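Local structure of acetyltransferase (Sinorhizobium meliloti, 4JXR) at residues L84-I89 / Q119-I124; F140-L145 / A160-P165. The protein probably transfers the acetyl group of acetyl-CoA to an acceptor, as a GNAT-superfamily enzyme likened to phosphinothricin acetyltransferases. All blocks are in the same frame, centred on the assembly; numbering follows the deposited sequence.

Contact 1 (L84-I89 / Q119-I124)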
ATOM      1  N   LEU A  84       8.269  -4.140  -8.697  1.00  7.37           N
ATOM      2  CA  LEU A  84       8.339  -2.968  -7.796  1.00  7.04           C
ATOM      3  C   LEU A  84       8.710  -3.438  -6.406  1.00  6.93           C
ATOM      4  O   LEU A  84       8.111  -4.360  -5.858  1.00  7.61           O
ATOM      5  CB  LEU A  84       6.970  -2.314  -7.774  1.00  7.66           C
ATOM      6  CG  LEU A  84       6.790  -1.167  -6.754  1.00  7.16           C
ATOM      7  CD1 LEU A  84       7.689  -0.012  -7.038  1.00  7.96           C
ATOM      8  CD2 LEU A  84       5.343  -0.741  -6.706  1.00  8.02           C
ATOM      9  N   VAL A  85       9.673  -2.759  -5.810  1.00  7.04           N
ATOM     10  CA  VAL A  85      10.056  -2.964  -4.433  1.00  7.32           C
ATOM     11  C   VAL A  85       9.923  -1.639  -3.668  1.00  7.23           C
ATOM     12  O   VAL A  85       9.967  -0.550  -4.244  1.00  8.23           O
ATOM     13  CB  VAL A  85      11.476  -3.507  -4.275  1.00  8.48           C
ATOM     14  CG1 VAL A  85      11.511  -4.993  -4.519  1.00 10.55           C
ATOM     15  CG2 VAL A  85      12.472  -2.783  -5.171  1.00  9.75           C
ATOM     16  N   GLU A  86       9.753  -1.766  -2.365  1.00  7.49           N
ATOM     17  CA  GLU A  86       9.688  -0.651  -1.450  1.00  7.28           C
ATOM     18  C   GLU A  86      10.812  -0.800  -0.454  1.00  7.22           C
ATOM     19  O   GLU A  86      11.024  -1.899   0.092  1.00  8.35           O
ATOM     20  CB  GLU A  86       8.362  -0.681  -0.717  1.00  8.26           C
ATOM     21  CG  GLU A  86       8.211   0.387   0.343  1.00  9.03           C
ATOM     22  CD  GLU A  86       6.832   0.475   0.933  1.00 10.75           C
ATOM     23  OE1 GLU A  86       5.880  -0.063   0.378  1.00 14.56           O
ATOM     24  OE2 GLU A  86       6.687   1.132   2.004  1.00 11.64           O
ATOM     25  N   ASP A  87      11.519   0.281  -0.110  1.00  7.53           N
ATOM     26  CA  ASP A  87      12.572   0.223   0.871  1.00  7.68           C
ATOM     27  C   ASP A  87      12.108   0.626   2.245  1.00  8.03           C
ATOM     28  O   ASP A  87      11.280   1.536   2.377  1.00 10.44           O
ATOM     29  CB  ASP A  87      13.773   1.149   0.494  1.00  9.77           C
ATOM     30  CG  ASP A  87      13.483   2.591   0.468  1.00 10.75           C
ATOM     31  OD1 ASP A  87      12.886   3.060  -0.565  1.00 13.28           O
ATOM     32  OD2 ASP A  87      13.933   3.301   1.404  1.00 10.62           O
ATOM     33  N   SER A  88      12.700   0.000   3.253  1.00  8.37           N
ATOM     34  CA  SER A  88      12.519   0.335   4.659  1.00  9.61           C
ATOM     35  C   SER A  88      13.877   0.421   5.296  1.00  8.72           C
ATOM     36  O   SER A  88      14.719  -0.445   5.109  1.00  9.97           O
ATOM     37  CB  SER A  88      11.738  -0.758   5.362  1.00 12.35           C
ATOM     38  OG  SER A  88      10.394  -0.842   4.873  1.00 13.93           O
ATOM     39  N   ILE A  89      14.149   1.497   6.036  1.00  9.10           N
ATOM     40  CA  ILE A  89      15.437   1.770   6.656  1.00  9.36           C
ATOM     41  C   ILE A  89      15.207   2.244   8.067  1.00  8.73           C
ATOM     42  O   ILE A  89      14.457   3.186   8.280  1.00  9.92           O
ATOM     43  CB  ILE A  89      16.203   2.846   5.896  1.00 10.44           C
ATOM     44  CG1 ILE A  89      16.365   2.527   4.431  1.00 12.57           C
ATOM     45  CG2 ILE A  89      17.573   3.090   6.552  1.00 12.19           C
ATOM     46  CD1 ILE A  89      16.884   3.699   3.680  1.00 15.90           C
ATOM     47  N   GLN A 119      11.616  -0.853 -10.377  1.00  7.52           N
ATOM     48  CA  GLN A 119      11.249   0.409  -9.753  1.00  7.02           C
ATOM     49  C   GLN A 119      11.343   0.215  -8.253  1.00  7.08           C
ATOM     50  O   GLN A 119      11.047  -0.868  -7.753  1.00  7.38           O
ATOM     51  CB  GLN A 119       9.820   0.833 -10.099  1.00  8.17           C
ATOM     52  CG  GLN A 119       9.537   0.996 -11.600  1.00  8.20           C
ATOM     53  CD  GLN A 119      10.196   2.190 -12.231  1.00  8.40           C
ATOM     54  OE1 GLN A 119      10.494   3.204 -11.607  1.00  8.96           O
ATOM     55  NE2 GLN A 119      10.402   2.097 -13.582  1.00  9.21           N
HETATM   56  N   MSE A 120      11.721   1.292  -7.555  1.00  7.23           N
HETATM   57  CA  MSE A 120      11.719   1.297  -6.096  1.00  7.18           C
HETATM   58  C   MSE A 120      10.903   2.499  -5.616  1.00  7.38           C
HETATM   59  O   MSE A 120      11.085   3.623  -6.097  1.00  7.65           O
HETATM   60  CB  MSE A 120      13.136   1.360  -5.547  1.00  7.39           C
HETATM   61  CG  MSE A 120      13.206   1.188  -4.011  1.00  7.97           C
HETATM   62 SE   MSE A 120      14.990   0.999  -3.335  1.00 12.64          SE
HETATM   63  CE  MSE A 120      15.299  -0.796  -3.799  1.00 10.16           C
ATOM     64  N   ILE A 121      10.006   2.245  -4.677  1.00  7.52           N
ATOM     65  CA  ILE A 121       9.194   3.271  -4.025  0.80  8.17           C
ATOM     66  C   ILE A 121       9.574   3.371  -2.572  1.00  8.01           C
ATOM     67  O   ILE A 121       9.869   2.383  -1.913  1.00  9.12           O
ATOM     68  CB  ILE A 121       7.666   2.946  -4.248  0.80 10.60           C
ATOM     69  CG1 ILE A 121       6.696   4.032  -3.800  0.80 13.00           C
ATOM     70  CG2 ILE A 121       7.261   1.647  -3.591  0.80 11.02           C
ATOM     71  CD1 ILE A 121       5.281   3.818  -4.354  0.80 17.26           C
ATOM     72  N   ALA A 122       9.567   4.598  -2.060  1.00  8.40           N
ATOM     73  CA  ALA A 122       9.672   4.886  -0.647  1.00  8.70           C
ATOM     74  C   ALA A 122       8.362   5.554  -0.207  1.00  8.60           C
ATOM     75  O   ALA A 122       7.884   6.476  -0.843  1.00  9.76           O
ATOM     76  CB  ALA A 122      10.836   5.795  -0.345  1.00 11.16           C
ATOM     77  N   VAL A 123       7.815   5.045   0.875  1.00  8.75           N
ATOM     78  CA  VAL A 123       6.596   5.578   1.497  1.00  9.24           C
ATOM     79  C   VAL A 123       7.033   6.137   2.825  1.00  9.05           C
ATOM     80  O   VAL A 123       7.364   5.366   3.736  1.00 11.48           O
ATOM     81  CB  VAL A 123       5.519   4.497   1.640  1.00 10.37           C
ATOM     82  CG1 VAL A 123       4.288   5.120   2.309  1.00 11.27           C
ATOM     83  CG2 VAL A 123       5.181   3.871   0.311  1.00 12.02           C
ATOM     84  N   ILE A 124       7.177   7.443   2.926  1.00  8.95           N
ATOM     85  CA  ILE A 124       7.894   8.121   3.999  1.00  9.25           C
ATOM     86  C   ILE A 124       6.898   8.633   5.020  1.00  8.82           C
ATOM     87  O   ILE A 124       6.165   9.604   4.800  1.00  8.97           O
ATOM     88  CB  ILE A 124       8.765   9.230   3.449  1.00  9.97           C
ATOM     89  CG1 ILE A 124       9.835   8.520   2.497  1.00 12.94           C
ATOM     90  CG2 ILE A 124       9.469   9.983   4.584  1.00 10.51           C
ATOM     91  CD1 ILE A 124      10.747   9.473   1.792  1.00 15.64           C
TER
HETATM   92  O   HOH W   1       8.816   2.766   2.440  1.00 12.52           O

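Contact 2 (F140-L145 / A160-P165)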
ATOM      1  N   PHE A 140      15.972   9.236  -5.879  1.00  8.62           N
ATOM      2  CA  PHE A 140      14.524   9.211  -5.804  1.00  8.09           C
ATOM      3  C   PHE A 140      13.964  10.591  -6.094  1.00  8.74           C
ATOM      4  O   PHE A 140      14.587  11.599  -5.736  1.00 10.22           O
ATOM      5  CB  PHE A 140      14.032   8.758  -4.444  1.00  7.93           C
ATOM      6  CG  PHE A 140      14.237   7.302  -4.104  1.00  8.07           C
ATOM      7  CD1 PHE A 140      15.495   6.796  -3.831  1.00  7.88           C
ATOM      8  CD2 PHE A 140      13.158   6.453  -3.997  1.00  8.45           C
ATOM      9  CE1 PHE A 140      15.653   5.464  -3.507  1.00  8.66           C
ATOM     10  CE2 PHE A 140      13.319   5.128  -3.609  1.00  9.21           C
ATOM     11  CZ  PHE A 140      14.561   4.635  -3.388  1.00  9.66           C
ATOM     12  N   GLU A 141      12.805  10.637  -6.703  1.00  8.87           N
ATOM     13  CA  GLU A 141      12.067  11.876  -6.902  1.00  9.66           C
ATOM     14  C   GLU A 141      10.739  11.797  -6.192  1.00  8.72           C
ATOM     15  O   GLU A 141      10.090  10.762  -6.158  1.00  9.42           O
ATOM     16  CB  GLU A 141      11.829  12.085  -8.394  1.00 12.40           C
ATOM     17  CG  GLU A 141      13.156  12.257  -9.137  1.00 17.47           C
ATOM     18  CD  GLU A 141      13.073  12.615 -10.596  1.00 30.39           C
ATOM     19  OE1 GLU A 141      11.969  12.742 -11.179  1.00 38.61           O
ATOM     20  OE2 GLU A 141      14.181  12.740 -11.151  1.00 43.41           O
ATOM     21  N   LEU A 142      10.329  12.917  -5.612  1.00  9.49           N
ATOM     22  CA  LEU A 142       9.051  13.035  -4.963  1.00 10.32           C
ATOM     23  C   LEU A 142       7.924  12.905  -5.972  1.00 10.29           C
ATOM     24  O   LEU A 142       7.899  13.606  -6.971  1.00 12.94           O
ATOM     25  CB  LEU A 142       9.000  14.382  -4.201  1.00 12.43           C
ATOM     26  CG  LEU A 142       7.771  14.635  -3.345  1.00 14.15           C
ATOM     27  CD1 LEU A 142       7.651  13.660  -2.206  1.00 14.30           C
ATOM     28  CD2 LEU A 142       7.821  16.059  -2.818  1.00 18.12           C
ATOM     29  N   GLN A 143       7.014  11.991  -5.733  1.00  9.35           N
ATOM     30  CA  GLN A 143       5.890  11.759  -6.571  1.00 10.06           C
ATOM     31  C   GLN A 143       4.606  12.310  -6.038  1.00 11.55           C
ATOM     32  O   GLN A 143       3.684  12.589  -6.828  1.00 13.68           O
ATOM     33  CB  GLN A 143       5.713  10.281  -6.840  1.00 11.55           C
ATOM     34  CG  GLN A 143       6.890   9.597  -7.466  1.00 13.64           C
ATOM     35  CD  GLN A 143       7.285  10.241  -8.754  1.00 13.39           C
ATOM     36  OE1 GLN A 143       6.416  10.473  -9.629  1.00 15.60           O
ATOM     37  NE2 GLN A 143       8.554  10.479  -8.944  1.00 16.10           N
ATOM     38  N   GLY A 144       4.456  12.448  -4.744  1.00 12.06           N
ATOM     39  CA  GLY A 144       3.245  13.033  -4.168  1.00 12.87           C
ATOM     40  C   GLY A 144       3.303  13.004  -2.692  1.00 10.84           C
ATOM     41  O   GLY A 144       4.168  12.381  -2.063  1.00 11.14           O
ATOM     42  N   LEU A 145       2.357  13.725  -2.107  1.00 10.08           N
ATOM     43  CA  LEU A 145       2.252  13.906  -0.691  1.00 11.23           C
ATOM     44  C   LEU A 145       0.809  13.652  -0.313  1.00 11.64           C
ATOM     45  O   LEU A 145      -0.071  14.411  -0.760  1.00 14.17           O
ATOM     46  CB  LEU A 145       2.740  15.356  -0.358  1.00 14.42           C
ATOM     47  CG  LEU A 145       2.817  15.762   1.078  1.00 17.13           C
ATOM     48  CD1 LEU A 145       3.860  14.941   1.783  1.00 15.24           C
ATOM     49  CD2 LEU A 145       3.073  17.238   1.218  1.00 25.83           C
ATOM     50  N   ALA A 160       4.722  10.872   2.392  1.00  8.23           N
ATOM     51  CA  ALA A 160       5.331  11.209   1.104  1.00  8.64           C
ATOM     52  C   ALA A 160       5.638   9.945   0.328  1.00  8.69           C
ATOM     53  O   ALA A 160       6.032   8.939   0.890  1.00 11.01           O
ATOM     54  CB  ALA A 160       6.598  12.000   1.289  1.00 10.20           C
ATOM     55  N   PHE A 161       5.437   9.993  -0.975  1.00  8.66           N
ATOM     56  CA  PHE A 161       5.751   8.882  -1.890  1.00  8.36           C
ATOM     57  C   PHE A 161       6.856   9.338  -2.812  1.00  9.05           C
ATOM     58  O   PHE A 161       6.730  10.386  -3.463  1.00 10.47           O
ATOM     59  CB  PHE A 161       4.538   8.510  -2.712  1.00 10.81           C
ATOM     60  CG  PHE A 161       3.496   7.733  -1.904  1.00 12.12           C
ATOM     61  CD1 PHE A 161       2.838   8.269  -0.806  1.00 13.99           C
ATOM     62  CD2 PHE A 161       3.228   6.455  -2.189  1.00 17.86           C
ATOM     63  CE1 PHE A 161       1.903   7.540  -0.074  1.00 17.23           C
ATOM     64  CE2 PHE A 161       2.277   5.718  -1.446  1.00 23.52           C
ATOM     65  CZ  PHE A 161       1.665   6.304  -0.392  1.00 20.91           C
HETATM   66  N   MSE A 162       7.923   8.567  -2.879  1.00  8.31           N
HETATM   67  CA  MSE A 162       9.042   8.863  -3.777  1.00  8.30           C
HETATM   68  C   MSE A 162       9.343   7.632  -4.598  1.00  7.84           C
HETATM   69  O   MSE A 162       9.015   6.511  -4.203  1.00  9.13           O
HETATM   70  CB  MSE A 162      10.274   9.264  -3.008  1.00  9.53           C
HETATM   71  CG  MSE A 162       9.991  10.420  -2.024  1.00 10.60           C
HETATM   72 SE   MSE A 162      11.605  11.053  -1.182  1.00 13.03          SE
HETATM   73  CE  MSE A 162      12.390  11.995  -2.654  1.00 11.03           C
ATOM     74  N   GLN A 163      10.023   7.815  -5.718  1.00  7.81           N
ATOM     75  CA  GLN A 163      10.274   6.683  -6.630  1.00  7.96           C
ATOM     76  C   GLN A 163      11.609   6.885  -7.335  1.00  7.67           C
ATOM     77  O   GLN A 163      11.962   8.002  -7.682  1.00  8.44           O
ATOM     78  CB  GLN A 163       9.158   6.544  -7.642  1.00  7.94           C
ATOM     79  CG  GLN A 163       9.209   5.300  -8.484  1.00  8.93           C
ATOM     80  CD  GLN A 163       7.981   5.144  -9.340  1.00  9.04           C
ATOM     81  OE1 GLN A 163       6.930   5.698  -9.049  1.00 11.40           O
ATOM     82  NE2 GLN A 163       8.127   4.369 -10.380  1.00  9.04           N
ATOM     83  N   ARG A 164      12.280   5.785  -7.632  1.00  8.26           N
ATOM     84  CA  ARG A 164      13.530   5.703  -8.389  0.50  8.53           C
ATOM     85  C   ARG A 164      13.333   4.516  -9.391  1.00  8.80           C
ATOM     86  O   ARG A 164      13.012   3.435  -8.919  1.00  9.19           O
ATOM     87  CB  ARG A 164      14.718   5.415  -7.437  0.50  7.57           C
ATOM     88  CG  ARG A 164      16.075   5.546  -8.136  0.50  8.47           C
ATOM     89  CD  ARG A 164      17.174   4.914  -7.272  0.50  8.46           C
ATOM     90  NE  ARG A 164      18.530   5.111  -7.748  0.50  9.51           N
ATOM     91  CZ  ARG A 164      19.179   4.364  -8.631  0.50  8.77           C
ATOM     92  NH1 ARG A 164      18.558   3.427  -9.345  0.50  9.43           N
ATOM     93  NH2 ARG A 164      20.478   4.570  -8.787  0.50  9.54           N
ATOM     94  N   PRO A 165      13.693   4.628 -10.685  1.00  8.73           N
ATOM     95  CA  PRO A 165      13.804   3.439 -11.522  1.00  8.69           C
ATOM     96  C   PRO A 165      15.018   2.641 -11.072  1.00  8.38           C
ATOM     97  O   PRO A 165      15.971   3.190 -10.524  1.00  9.84           O
ATOM     98  CB  PRO A 165      13.991   4.006 -12.921  1.00 10.89           C
ATOM     99  CG  PRO A 165      14.684   5.310 -12.687  1.00 14.57           C
ATOM    100  CD  PRO A 165      14.070   5.846 -11.413  1.00 11.56           C
TER

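Contact 1 (L84-I89 / Q119-I124)
The carboxylate of E86 carries a methyl of V123 over one face: V123 CG2 lies nearly above the flat group, 3.6 Å from E86 OE2. The two oxygens have different partners: OE1 forms a salt bridge with R76 of the second subunit, while OE2 takes up water 1. A122 CB comes in low beside OD1 of D87, 3.4 Å away, and the selenium of M120 lies obliquely on the opposite side of the D87 carboxylate plane. A chi1 of 65° places D87 CG between the backbone N and the carbonyl carbon; OD2 is hydrogen-bonded to H135.

Three backbone bonds establish the parallel register: V85 N to Q119 O (3.0 Å), I121 N to V85 O (2.8 Å) and D87 N to I121 O. This last is longer, 3.2 Å, and more bent, 147° at the hydrogen. Beside them L84 CD1 packs on I121 CG2 at 3.8 Å, and on the opposite face from L84 and I121, V85 CG2 meets the terminal CE of M120.

Beyond D87 the ladder gives way to water 1, which accepts from V123 N at 2.9 Å and lies within bonding reach of D87 O and E86 OE2. The short strand axes diverge by 40°. A parallel pair that splays after a bonded start, linked by helix 100-115 in a beta-alpha-beta unit, is the hallmark of the GNAT fold, whose V-shaped opening receives acetyl-CoA; I89, on the diverging end, is one of its binding residues.

Contact 2 (F140-L145 / A160-P165)
F140 and R164 supply the aromatic contact: R164 CB stands over the centre of the F140 ring, 3.8 Å from its centroid and only 6° off the ring normal, so a CH-pi interaction forms through the aliphatic root of the arginine. The two side chains cross at about a right angle, and R164 NE goes on to bond L138 O. H135 meets the same phenyl ring edge-to-face.

Backbone hydrogen bonds set the antiparallel register. E141 and Q163 form a reciprocal pair, E141 N to Q163 O at 2.9 Å and Q163 N to E141 O at 3.0 Å. Further along, F161 O accepts from Q143 N at 2.8 Å and, weakly, from G144 N at 3.3 Å, while F161 N returns a bond of 2.9 Å to G144 O. Two residues therefore face one, which defines a classic beta bulge.

A side-chain bond links bulge residue Q143 back to E141 of the same strand. The Q143 chain bends at chi2 (-57°), which places CD; NE2 bonds E141 O at 3.2 Å from above the carbonyl plane, and Q163 N approaches that oxygen from the opposite face. Q143 CG meanwhile rests 3.8 Å from Q163 CB, whose own amide turns to Q119 and to K147 O of the second subunit.

Apolar contacts occupy the L142, M162, A160 side of the hairpin. L142 CD1 touches both M162 CG and A160 CB, L145 CD1 covers A160 CB as well, and M162 CE curls up to F140 CB.

Chemically, the hairpin is held by main-chain polarity, with mostly apolar packing on the L142, M162 and A160 side and mixed packing on the Q143 and Q163 side. F161 O takes both bulge N-H groups, that of G144 weakly, and E141 O also serves two donors, so single carbonyls are shared.

The two contacts come in series along the chain: contact 1 closes at strand 119-125 before contact 2 opens after helix 129-137. Their centres lie 9 Å apart in one mixed sheet, where strands 119-125 and 155-165 are neighbours. Probable hydrogen bonds join them directly, M120 N to R164 O and I124 N to A160 O, both 2.8 Å. The sheet thus runs 84-91, 119-125, 155-165, 141-152, passing from the buried, splayed parallel pair to a partly buried hairpin whose strand 141-152 is outermost within this chain. Both contacts also touch the second subunit, which ties this half of the sheet, including the strands next to the acetyl-CoA site, to the dimer.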